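Long-range contact in acetyltransferase, GNAT family (Bacillus anthracis str. Sterne, PDB 3FBU), which binds coenzyme A and, as a GNAT-family acetyltransferase, probably transfers an acetyl group from acetyl-CoA to an acceptor substrate: residues 7-21 with 59-73. Sequence-based numbering, arbitrary orientation.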
ATOM      1  N   ARG A   7       7.850  10.933 -18.819  1.00 28.95           N
ATOM      2  CA  ARG A   7       8.872   9.930 -18.519  1.00 27.83           C
ATOM      3  C   ARG A   7       8.664   8.595 -19.253  1.00 26.61           C
ATOM      4  O   ARG A   7       9.517   7.695 -19.171  1.00 26.03           O
ATOM      5  CB  ARG A   7       8.884   9.636 -17.028  1.00 27.62           C
ATOM      6  CG  ARG A   7       9.138  10.852 -16.130  1.00 27.99           C
ATOM      7  CD  ARG A   7       9.035  10.438 -14.684  1.00 27.57           C
ATOM      8  NE  ARG A   7       7.654  10.067 -14.367  1.00 27.16           N
ATOM      9  CZ  ARG A   7       7.259   9.540 -13.217  1.00 27.59           C
ATOM     10  NH1 ARG A   7       8.124   9.306 -12.235  1.00 28.28           N
ATOM     11  NH2 ARG A   7       5.978   9.227 -13.055  1.00 29.39           N
ATOM     12  N   LEU A   8       7.536   8.447 -19.950  1.00 25.07           N
ATOM     13  CA  LEU A   8       7.182   7.163 -20.561  1.00 24.85           C
ATOM     14  C   LEU A   8       6.467   7.346 -21.870  1.00 23.85           C
ATOM     15  O   LEU A   8       5.953   8.427 -22.185  1.00 23.47           O
ATOM     16  CB  LEU A   8       6.302   6.336 -19.601  1.00 24.93           C
ATOM     17  CG  LEU A   8       5.059   7.003 -19.026  1.00 25.91           C
ATOM     18  CD1 LEU A   8       3.875   6.874 -19.989  1.00 28.50           C
ATOM     19  CD2 LEU A   8       4.725   6.452 -17.613  1.00 24.34           C
ATOM     20  N   LEU A   9       6.422   6.268 -22.638  1.00 23.28           N
ATOM     21  CA  LEU A   9       5.630   6.214 -23.838  1.00 23.76           C
ATOM     22  C   LEU A   9       4.760   4.967 -23.808  1.00 23.02           C
ATOM     23  O   LEU A   9       5.063   4.007 -23.106  1.00 21.09           O
ATOM     24  CB  LEU A   9       6.499   6.213 -25.091  1.00 24.65           C
ATOM     25  CG  LEU A   9       7.502   5.095 -25.365  1.00 25.97           C
ATOM     26  CD1 LEU A   9       6.845   3.818 -25.954  1.00 27.98           C
ATOM     27  CD2 LEU A   9       8.567   5.648 -26.356  1.00 25.65           C
ATOM     28  N   ILE A  10       3.687   5.014 -24.580  1.00 22.97           N
ATOM     29  CA  ILE A  10       2.789   3.878 -24.736  1.00 22.95           C
ATOM     30  C   ILE A  10       2.790   3.544 -26.209  1.00 23.58           C
ATOM     31  O   ILE A  10       2.656   4.421 -27.055  1.00 23.80           O
ATOM     32  CB  ILE A  10       1.357   4.214 -24.293  1.00 22.44           C
ATOM     33  CG1 ILE A  10       1.381   4.766 -22.862  1.00 22.42           C
ATOM     34  CG2 ILE A  10       0.476   2.977 -24.373  1.00 22.54           C
ATOM     35  CD1 ILE A  10       0.073   5.285 -22.383  1.00 22.68           C
ATOM     36  N   ARG A  11       2.929   2.267 -26.525  1.00 24.30           N
ATOM     37  CA  ARG A  11       2.928   1.835 -27.909  1.00 24.10           C
ATOM     38  C   ARG A  11       2.205   0.485 -27.983  1.00 24.84           C
ATOM     39  O   ARG A  11       1.743  -0.029 -26.956  1.00 23.79           O
ATOM     40  CB  ARG A  11       4.378   1.752 -28.434  1.00 24.47           C
ATOM     41  CG  ARG A  11       5.271   0.701 -27.728  1.00 24.07           C
ATOM     42  CD  ARG A  11       6.525   0.371 -28.521  1.00 24.88           C
ATOM     43  NE  ARG A  11       7.533  -0.359 -27.743  1.00 24.72           N
ATOM     44  CZ  ARG A  11       7.457  -1.658 -27.404  1.00 25.08           C
ATOM     45  NH1 ARG A  11       6.425  -2.392 -27.747  1.00 23.20           N
ATOM     46  NH2 ARG A  11       8.424  -2.221 -26.686  1.00 25.48           N
ATOM     47  N   LYS A  12       2.073  -0.076 -29.183  1.00 25.16           N
ATOM     48  CA  LYS A  12       1.540  -1.435 -29.318  1.00 25.22           C
ATOM     49  C   LYS A  12       2.647  -2.467 -29.036  1.00 24.45           C
ATOM     50  O   LYS A  12       3.844  -2.161 -29.142  1.00 24.06           O
ATOM     51  CB  LYS A  12       0.877  -1.642 -30.682  1.00 25.94           C
ATOM     52  CG  LYS A  12      -0.520  -1.042 -30.746  1.00 28.64           C
ATOM     53  CD  LYS A  12      -1.010  -0.784 -32.157  1.00 29.67           C
ATOM     54  CE  LYS A  12      -1.259  -2.037 -32.943  1.00 33.67           C
ATOM     55  NZ  LYS A  12      -2.051  -1.696 -34.194  1.00 35.82           N
ATOM     56  N   PHE A  13       2.229  -3.665 -28.643  1.00 23.56           N
ATOM     57  CA  PHE A  13       3.136  -4.750 -28.282  1.00 23.40           C
ATOM     58  C   PHE A  13       3.922  -5.227 -29.511  1.00 23.23           C
ATOM     59  O   PHE A  13       3.394  -5.210 -30.610  1.00 22.19           O
ATOM     60  CB  PHE A  13       2.331  -5.949 -27.768  1.00 22.52           C
ATOM     61  CG  PHE A  13       2.030  -5.913 -26.291  1.00 21.88           C
ATOM     62  CD1 PHE A  13       3.052  -5.929 -25.363  1.00 19.93           C
ATOM     63  CD2 PHE A  13       0.708  -5.936 -25.830  1.00 18.93           C
ATOM     64  CE1 PHE A  13       2.775  -5.932 -23.982  1.00 20.48           C
ATOM     65  CE2 PHE A  13       0.427  -5.915 -24.471  1.00 18.55           C
ATOM     66  CZ  PHE A  13       1.458  -5.918 -23.538  1.00 20.30           C
ATOM     67  N   GLU A  14       5.179  -5.596 -29.297  1.00 23.84           N
ATOM     68  CA  GLU A  14       5.927  -6.478 -30.191  1.00 24.58           C
ATOM     69  C   GLU A  14       6.064  -7.810 -29.461  1.00 23.80           C
ATOM     70  O   GLU A  14       6.092  -7.835 -28.232  1.00 22.17           O
ATOM     71  CB  GLU A  14       7.318  -5.913 -30.457  1.00 25.79           C
ATOM     72  CG  GLU A  14       7.327  -4.492 -30.953  1.00 31.27           C
ATOM     73  CD  GLU A  14       6.758  -4.347 -32.346  1.00 38.41           C
ATOM     74  OE1 GLU A  14       6.952  -5.258 -33.193  1.00 43.73           O
ATOM     75  OE2 GLU A  14       6.120  -3.301 -32.609  1.00 44.20           O
ATOM     76  N   PHE A  15       6.183  -8.902 -30.199  1.00 23.38           N
ATOM     77  CA  PHE A  15       6.242 -10.206 -29.577  1.00 23.59           C
ATOM     78  C   PHE A  15       7.364 -10.325 -28.549  1.00 22.53           C
ATOM     79  O   PHE A  15       7.181 -10.922 -27.535  1.00 21.38           O
ATOM     80  CB  PHE A  15       6.251 -11.369 -30.579  1.00 24.00           C
ATOM     81  CG  PHE A  15       5.972 -12.664 -29.957  1.00 23.83           C
ATOM     82  CD1 PHE A  15       4.718 -12.967 -29.481  1.00 25.91           C
ATOM     83  CD2 PHE A  15       6.963 -13.590 -29.789  1.00 26.00           C
ATOM     84  CE1 PHE A  15       4.486 -14.150 -28.875  1.00 26.00           C
ATOM     85  CE2 PHE A  15       6.716 -14.765 -29.205  1.00 25.96           C
ATOM     86  CZ  PHE A  15       5.473 -15.054 -28.732  1.00 25.11           C
ATOM     87  N   LYS A  16       8.515  -9.729 -28.812  1.00 22.71           N
ATOM     88  CA  LYS A  16       9.589  -9.863 -27.854  1.00 23.77           C
ATOM     89  C   LYS A  16       9.325  -9.161 -26.523  1.00 23.34           C
ATOM     90  O   LYS A  16      10.041  -9.360 -25.605  1.00 24.36           O
ATOM     91  CB  LYS A  16      10.933  -9.457 -28.409  1.00 23.96           C
ATOM     92  CG  LYS A  16      11.096  -8.133 -28.833  1.00 26.92           C
ATOM     93  CD  LYS A  16      12.527  -8.037 -29.350  1.00 26.57           C
ATOM     94  CE  LYS A  16      12.650  -6.968 -30.369  1.00 28.58           C
ATOM     95  NZ  LYS A  16      13.938  -6.317 -30.459  1.00 28.17           N
ATOM     96  N   ASP A  17       8.262  -8.370 -26.431  1.00 23.14           N
ATOM     97  CA  ASP A  17       7.875  -7.839 -25.135  1.00 22.08           C
ATOM     98  C   ASP A  17       7.418  -8.892 -24.126  1.00 21.65           C
ATOM     99  O   ASP A  17       7.343  -8.597 -22.988  1.00 20.45           O
ATOM    100  CB  ASP A  17       6.745  -6.825 -25.290  1.00 22.13           C
ATOM    101  CG  ASP A  17       7.134  -5.599 -26.077  1.00 20.96           C
ATOM    102  OD1 ASP A  17       8.247  -5.139 -25.968  1.00 19.92           O
ATOM    103  OD2 ASP A  17       6.305  -5.116 -26.795  1.00 22.45           O
ATOM    104  N   TRP A  18       7.065 -10.102 -24.553  1.00 21.04           N
ATOM    105  CA  TRP A  18       6.404 -11.062 -23.662  1.00 21.26           C
ATOM    106  C   TRP A  18       7.191 -11.387 -22.385  1.00 21.03           C
ATOM    107  O   TRP A  18       6.609 -11.520 -21.314  1.00 19.76           O
ATOM    108  CB  TRP A  18       5.963 -12.326 -24.414  1.00 22.85           C
ATOM    109  CG  TRP A  18       6.996 -13.359 -24.651  1.00 23.17           C
ATOM    110  CD1 TRP A  18       7.706 -13.553 -25.803  1.00 24.95           C
ATOM    111  CD2 TRP A  18       7.370 -14.408 -23.764  1.00 23.60           C
ATOM    112  NE1 TRP A  18       8.534 -14.626 -25.670  1.00 24.97           N
ATOM    113  CE2 TRP A  18       8.354 -15.174 -24.423  1.00 25.62           C
ATOM    114  CE3 TRP A  18       7.004 -14.754 -22.450  1.00 25.33           C
ATOM    115  CZ2 TRP A  18       8.975 -16.265 -23.820  1.00 25.51           C
ATOM    116  CZ3 TRP A  18       7.622 -15.835 -21.853  1.00 24.38           C
ATOM    117  CH2 TRP A  18       8.593 -16.583 -22.540  1.00 24.79           C
ATOM    118  N   GLU A  19       8.512 -11.489 -22.489  1.00 20.80           N
ATOM    119  CA  GLU A  19       9.322 -11.833 -21.309  1.00 21.62           C
ATOM    120  C   GLU A  19       9.243 -10.777 -20.208  1.00 19.69           C
ATOM    121  O   GLU A  19       9.114 -11.125 -19.037  1.00 20.84           O
ATOM    122  CB  GLU A  19      10.780 -12.151 -21.693  1.00 22.64           C
ATOM    123  CG  GLU A  19      10.938 -13.585 -22.247  1.00 26.40           C
ATOM    124  CD  GLU A  19      12.382 -14.038 -22.430  1.00 27.50           C
ATOM    125  OE1 GLU A  19      13.310 -13.296 -22.039  1.00 36.95           O
ATOM    126  OE2 GLU A  19      12.584 -15.149 -22.984  1.00 34.48           O
ATOM    127  N   ALA A  20       9.290  -9.509 -20.588  1.00 18.92           N
ATOM    128  CA  ALA A  20       9.163  -8.387 -19.637  1.00 19.85           C
ATOM    129  C   ALA A  20       7.748  -8.341 -19.043  1.00 18.88           C
ATOM    130  O   ALA A  20       7.555  -8.019 -17.861  1.00 19.26           O
ATOM    131  CB  ALA A  20       9.495  -7.069 -20.347  1.00 20.06           C
ATOM    132  N   VAL A  21       6.753  -8.660 -19.853  1.00 18.81           N
ATOM    133  CA  VAL A  21       5.384  -8.736 -19.327  1.00 18.89           C
ATOM    134  C   VAL A  21       5.256  -9.891 -18.336  1.00 19.13           C
ATOM    135  O   VAL A  21       4.662  -9.735 -17.256  1.00 19.20           O
ATOM    136  CB  VAL A  21       4.366  -8.861 -20.466  1.00 18.71           C
ATOM    137  CG1 VAL A  21       2.921  -9.187 -19.928  1.00 16.24           C
ATOM    138  CG2 VAL A  21       4.367  -7.575 -21.268  1.00 16.57           C
ATOM    139  N   PHE A  59      -1.661  -2.272 -24.073  1.00 19.22           N
ATOM    140  CA  PHE A  59      -0.569  -1.494 -24.653  1.00 19.29           C
ATOM    141  C   PHE A  59       0.556  -1.310 -23.653  1.00 18.79           C
ATOM    142  O   PHE A  59       0.338  -0.772 -22.582  1.00 17.94           O
ATOM    143  CB  PHE A  59      -1.089  -0.128 -25.122  1.00 19.78           C
ATOM    144  CG  PHE A  59      -2.302  -0.222 -26.019  1.00 20.14           C
ATOM    145  CD1 PHE A  59      -2.154  -0.319 -27.397  1.00 21.75           C
ATOM    146  CD2 PHE A  59      -3.578  -0.242 -25.484  1.00 20.48           C
ATOM    147  CE1 PHE A  59      -3.254  -0.409 -28.218  1.00 20.49           C
ATOM    148  CE2 PHE A  59      -4.690  -0.349 -26.299  1.00 20.25           C
ATOM    149  CZ  PHE A  59      -4.531  -0.426 -27.667  1.00 22.14           C
ATOM    150  N   PRO A  60       1.781  -1.766 -24.000  1.00 18.71           N
ATOM    151  CA  PRO A  60       2.889  -1.648 -23.069  1.00 18.57           C
ATOM    152  C   PRO A  60       3.279  -0.208 -22.807  1.00 17.83           C
ATOM    153  O   PRO A  60       3.148   0.635 -23.696  1.00 17.38           O
ATOM    154  CB  PRO A  60       4.036  -2.405 -23.784  1.00 18.39           C
ATOM    155  CG  PRO A  60       3.662  -2.369 -25.213  1.00 18.73           C
ATOM    156  CD  PRO A  60       2.190  -2.446 -25.243  1.00 19.11           C
ATOM    157  N   VAL A  61       3.785   0.018 -21.599  1.00 18.38           N
ATOM    158  CA  VAL A  61       4.232   1.293 -21.112  1.00 19.24           C
ATOM    159  C   VAL A  61       5.762   1.148 -20.979  1.00 20.35           C
ATOM    160  O   VAL A  61       6.265   0.280 -20.257  1.00 19.07           O
ATOM    161  CB  VAL A  61       3.576   1.638 -19.754  1.00 20.67           C
ATOM    162  CG1 VAL A  61       4.127   2.957 -19.213  1.00 19.05           C
ATOM    163  CG2 VAL A  61       2.034   1.718 -19.878  1.00 18.00           C
ATOM    164  N   ILE A  62       6.476   2.002 -21.701  1.00 21.20           N
ATOM    165  CA  ILE A  62       7.925   1.915 -21.825  1.00 22.46           C
ATOM    166  C   ILE A  62       8.547   3.172 -21.217  1.00 23.74           C
ATOM    167  O   ILE A  62       8.174   4.275 -21.584  1.00 22.78           O
ATOM    168  CB  ILE A  62       8.355   1.829 -23.302  1.00 22.94           C
ATOM    169  CG1 ILE A  62       7.641   0.698 -24.031  1.00 23.07           C
ATOM    170  CG2 ILE A  62       9.858   1.639 -23.414  1.00 22.35           C
ATOM    171  CD1 ILE A  62       8.000  -0.656 -23.520  1.00 22.25           C
ATOM    172  N   LEU A  63       9.470   2.981 -20.275  1.00 24.93           N
ATOM    173  CA  LEU A  63      10.255   4.083 -19.694  1.00 27.50           C
ATOM    174  C   LEU A  63      11.181   4.645 -20.762  1.00 29.00           C
ATOM    175  O   LEU A  63      11.985   3.909 -21.329  1.00 29.54           O
ATOM    176  CB  LEU A  63      11.066   3.591 -18.490  1.00 27.69           C
ATOM    177  CG  LEU A  63      10.501   4.014 -17.142  1.00 30.60           C
ATOM    178  CD1 LEU A  63      10.932   3.105 -15.976  1.00 30.96           C
ATOM    179  CD2 LEU A  63      10.943   5.475 -16.896  1.00 31.05           C
ATOM    180  N   ILE A  64      11.040   5.937 -21.050  1.00 31.04           N
ATOM    181  CA  ILE A  64      11.879   6.610 -22.033  1.00 32.39           C
ATOM    182  C   ILE A  64      13.328   6.715 -21.522  1.00 33.88           C
ATOM    183  O   ILE A  64      13.585   7.094 -20.378  1.00 34.62           O
ATOM    184  CB  ILE A  64      11.364   8.031 -22.359  1.00 32.50           C
ATOM    185  CG1 ILE A  64       9.992   7.985 -23.044  1.00 32.43           C
ATOM    186  CG2 ILE A  64      12.356   8.743 -23.297  1.00 32.04           C
ATOM    187  CD1 ILE A  64       9.239   9.311 -23.021  1.00 32.49           C
ATOM    188  N   GLY A  65      14.277   6.366 -22.375  1.00 35.92           N
ATOM    189  CA  GLY A  65      15.688   6.484 -22.010  1.00 36.18           C
ATOM    190  C   GLY A  65      16.228   5.191 -21.440  1.00 37.19           C
ATOM    191  O   GLY A  65      17.123   4.587 -22.026  1.00 38.68           O
ATOM    192  N   GLU A  66      15.682   4.758 -20.293  1.00 37.49           N
ATOM    193  CA  GLU A  66      15.997   3.423 -19.774  1.00 37.02           C
ATOM    194  C   GLU A  66      15.505   2.331 -20.715  1.00 36.14           C
ATOM    195  O   GLU A  66      16.027   1.224 -20.695  1.00 36.46           O
ATOM    196  CB  GLU A  66      15.388   3.202 -18.394  1.00 37.32           C
ATOM    197  CG  GLU A  66      15.979   4.065 -17.285  1.00 39.72           C
ATOM    198  CD  GLU A  66      15.280   3.848 -15.952  1.00 40.34           C
ATOM    199  OE1 GLU A  66      14.215   3.172 -15.925  1.00 45.99           O
ATOM    200  OE2 GLU A  66      15.809   4.343 -14.924  1.00 45.20           O
ATOM    201  N   ASN A  67      14.492   2.639 -21.538  1.00 35.11           N
ATOM    202  CA  ASN A  67      13.899   1.682 -22.470  1.00 33.71           C
ATOM    203  C   ASN A  67      13.492   0.350 -21.801  1.00 32.77           C
ATOM    204  O   ASN A  67      13.857  -0.741 -22.265  1.00 33.24           O
ATOM    205  CB  ASN A  67      14.845   1.433 -23.644  1.00 34.34           C
ATOM    206  CG  ASN A  67      14.156   0.752 -24.794  1.00 35.81           C
ATOM    207  OD1 ASN A  67      12.927   0.811 -24.920  1.00 39.52           O
ATOM    208  ND2 ASN A  67      14.938   0.096 -25.649  1.00 38.17           N
ATOM    209  N   ILE A  68      12.744   0.466 -20.709  1.00 29.67           N
ATOM    210  CA  ILE A  68      12.313  -0.667 -19.890  1.00 28.28           C
ATOM    211  C   ILE A  68      10.779  -0.717 -19.953  1.00 25.93           C
ATOM    212  O   ILE A  68      10.140   0.316 -19.778  1.00 24.71           O
ATOM    213  CB  ILE A  68      12.729  -0.452 -18.428  1.00 28.05           C
ATOM    214  CG1 ILE A  68      14.242  -0.620 -18.257  1.00 30.65           C
ATOM    215  CG2 ILE A  68      12.017  -1.404 -17.450  1.00 29.97           C
ATOM    216  CD1 ILE A  68      14.688  -0.317 -16.839  1.00 29.24           C
ATOM    217  N   LEU A  69      10.224  -1.901 -20.212  1.00 23.17           N
ATOM    218  CA  LEU A  69       8.756  -2.123 -20.146  1.00 22.34           C
ATOM    219  C   LEU A  69       8.382  -2.340 -18.681  1.00 21.40           C
ATOM    220  O   LEU A  69       8.812  -3.308 -18.057  1.00 20.81           O
ATOM    221  CB  LEU A  69       8.348  -3.324 -21.000  1.00 21.79           C
ATOM    222  CG  LEU A  69       6.867  -3.692 -21.202  1.00 20.42           C
ATOM    223  CD1 LEU A  69       6.659  -4.521 -22.459  1.00 20.81           C
ATOM    224  CD2 LEU A  69       6.343  -4.426 -19.993  1.00 18.46           C
ATOM    225  N   VAL A  70       7.585  -1.432 -18.140  1.00 19.72           N
ATOM    226  CA  VAL A  70       7.258  -1.439 -16.742  1.00 20.03           C
ATOM    227  C   VAL A  70       5.812  -1.852 -16.473  1.00 19.08           C
ATOM    228  O   VAL A  70       5.425  -2.050 -15.330  1.00 20.36           O
ATOM    229  CB  VAL A  70       7.555  -0.053 -16.117  1.00 20.26           C
ATOM    230  CG1 VAL A  70       9.071   0.236 -16.242  1.00 21.62           C
ATOM    231  CG2 VAL A  70       6.724   1.073 -16.764  1.00 19.50           C
ATOM    232  N   GLY A  71       5.014  -1.976 -17.523  1.00 18.03           N
ATOM    233  CA  GLY A  71       3.630  -2.405 -17.346  1.00 18.20           C
ATOM    234  C   GLY A  71       2.847  -2.254 -18.625  1.00 16.81           C
ATOM    235  O   GLY A  71       3.409  -2.036 -19.697  1.00 16.73           O
ATOM    236  N   HIS A  72       1.538  -2.439 -18.524  1.00 16.99           N
ATOM    237  CA  HIS A  72       0.671  -2.163 -19.648  1.00 16.66           C
ATOM    238  C   HIS A  72      -0.637  -1.472 -19.232  1.00 17.02           C
ATOM    239  O   HIS A  72      -1.110  -1.573 -18.084  1.00 16.84           O
ATOM    240  CB  HIS A  72       0.425  -3.432 -20.497  1.00 17.17           C
ATOM    241  CG  HIS A  72      -0.438  -4.478 -19.846  1.00 15.55           C
ATOM    242  ND1 HIS A  72       0.090  -5.550 -19.152  1.00 17.48           N
ATOM    243  CD2 HIS A  72      -1.791  -4.640 -19.814  1.00 16.58           C
ATOM    244  CE1 HIS A  72      -0.891  -6.310 -18.701  1.00 14.92           C
ATOM    245  NE2 HIS A  72      -2.043  -5.782 -19.079  1.00 16.41           N
ATOM    246  N   ILE A  73      -1.157  -0.712 -20.185  1.00 17.02           N
ATOM    247  CA  ILE A  73      -2.463  -0.075 -20.085  1.00 17.05           C
ATOM    248  C   ILE A  73      -3.486  -0.910 -20.849  1.00 16.96           C
ATOM    249  O   ILE A  73      -3.249  -1.337 -22.005  1.00 17.82           O
ATOM    250  CB  ILE A  73      -2.415   1.371 -20.669  1.00 17.44           C
ATOM    251  CG1 ILE A  73      -1.651   2.325 -19.724  1.00 19.17           C
ATOM    252  CG2 ILE A  73      -3.832   1.877 -20.988  1.00 17.49           C
ATOM    253  CD1 ILE A  73      -2.350   2.669 -18.399  1.00 21.33           C
TER
HETATM  254  O   HOH W   1      11.997   8.116 -18.611  1.00 37.82           O
HETATM  255  O   HOH W   2       8.144  -5.562 -16.741  1.00 24.03           O
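With chi1 at 64°, Arg11 sets CG between its backbone N and carbonyl carbon, and the chain, extended from CG to NE, carries the guanidinium across Pro60 to Ile62, whose CD1 lies 3.6 Å from Arg11 NH2. Phe13, chi1 -87°, holds its ring over Pro60 in a CH-pi contact, Pro60 CD standing 3.5 Å above the ring centre. Arg11 NH1 and NH2 grip Asp17 OD2 and OD1 end-on, on the syn side of each oxygen, in a salt bridge made of two nearly straight hydrogen bonds. NH1 also donates to Lys12 O, and Glu14 N reaches Asp17 OD2 from above the carboxylate plane, so the turn into helix 18-25 is tied to the arginine. Leu69 CD1 rests on Asp17 CB (3.7 Å), while its CD2 meets Val21 CG2. Strand 8-10 pairs antiparallel with 59-63: Leu9 and Ile62 form a hydrogen-bonded pair with two backbone hydrogen bonds, Ile62 N to Leu9 O being 2.8 Å, and Leu9 CD1 packs on Ile62 CB (3.6 Å). On the opposite face, Leu8 CD2 meets Val61 CG1. This is the N-terminal part of the GNAT fold: Leu8 and Ile10 lean on helix 99-114, Phe13 and Val21 on helix 41-50, and strand 68-79 continues the sheet to strand 83-90.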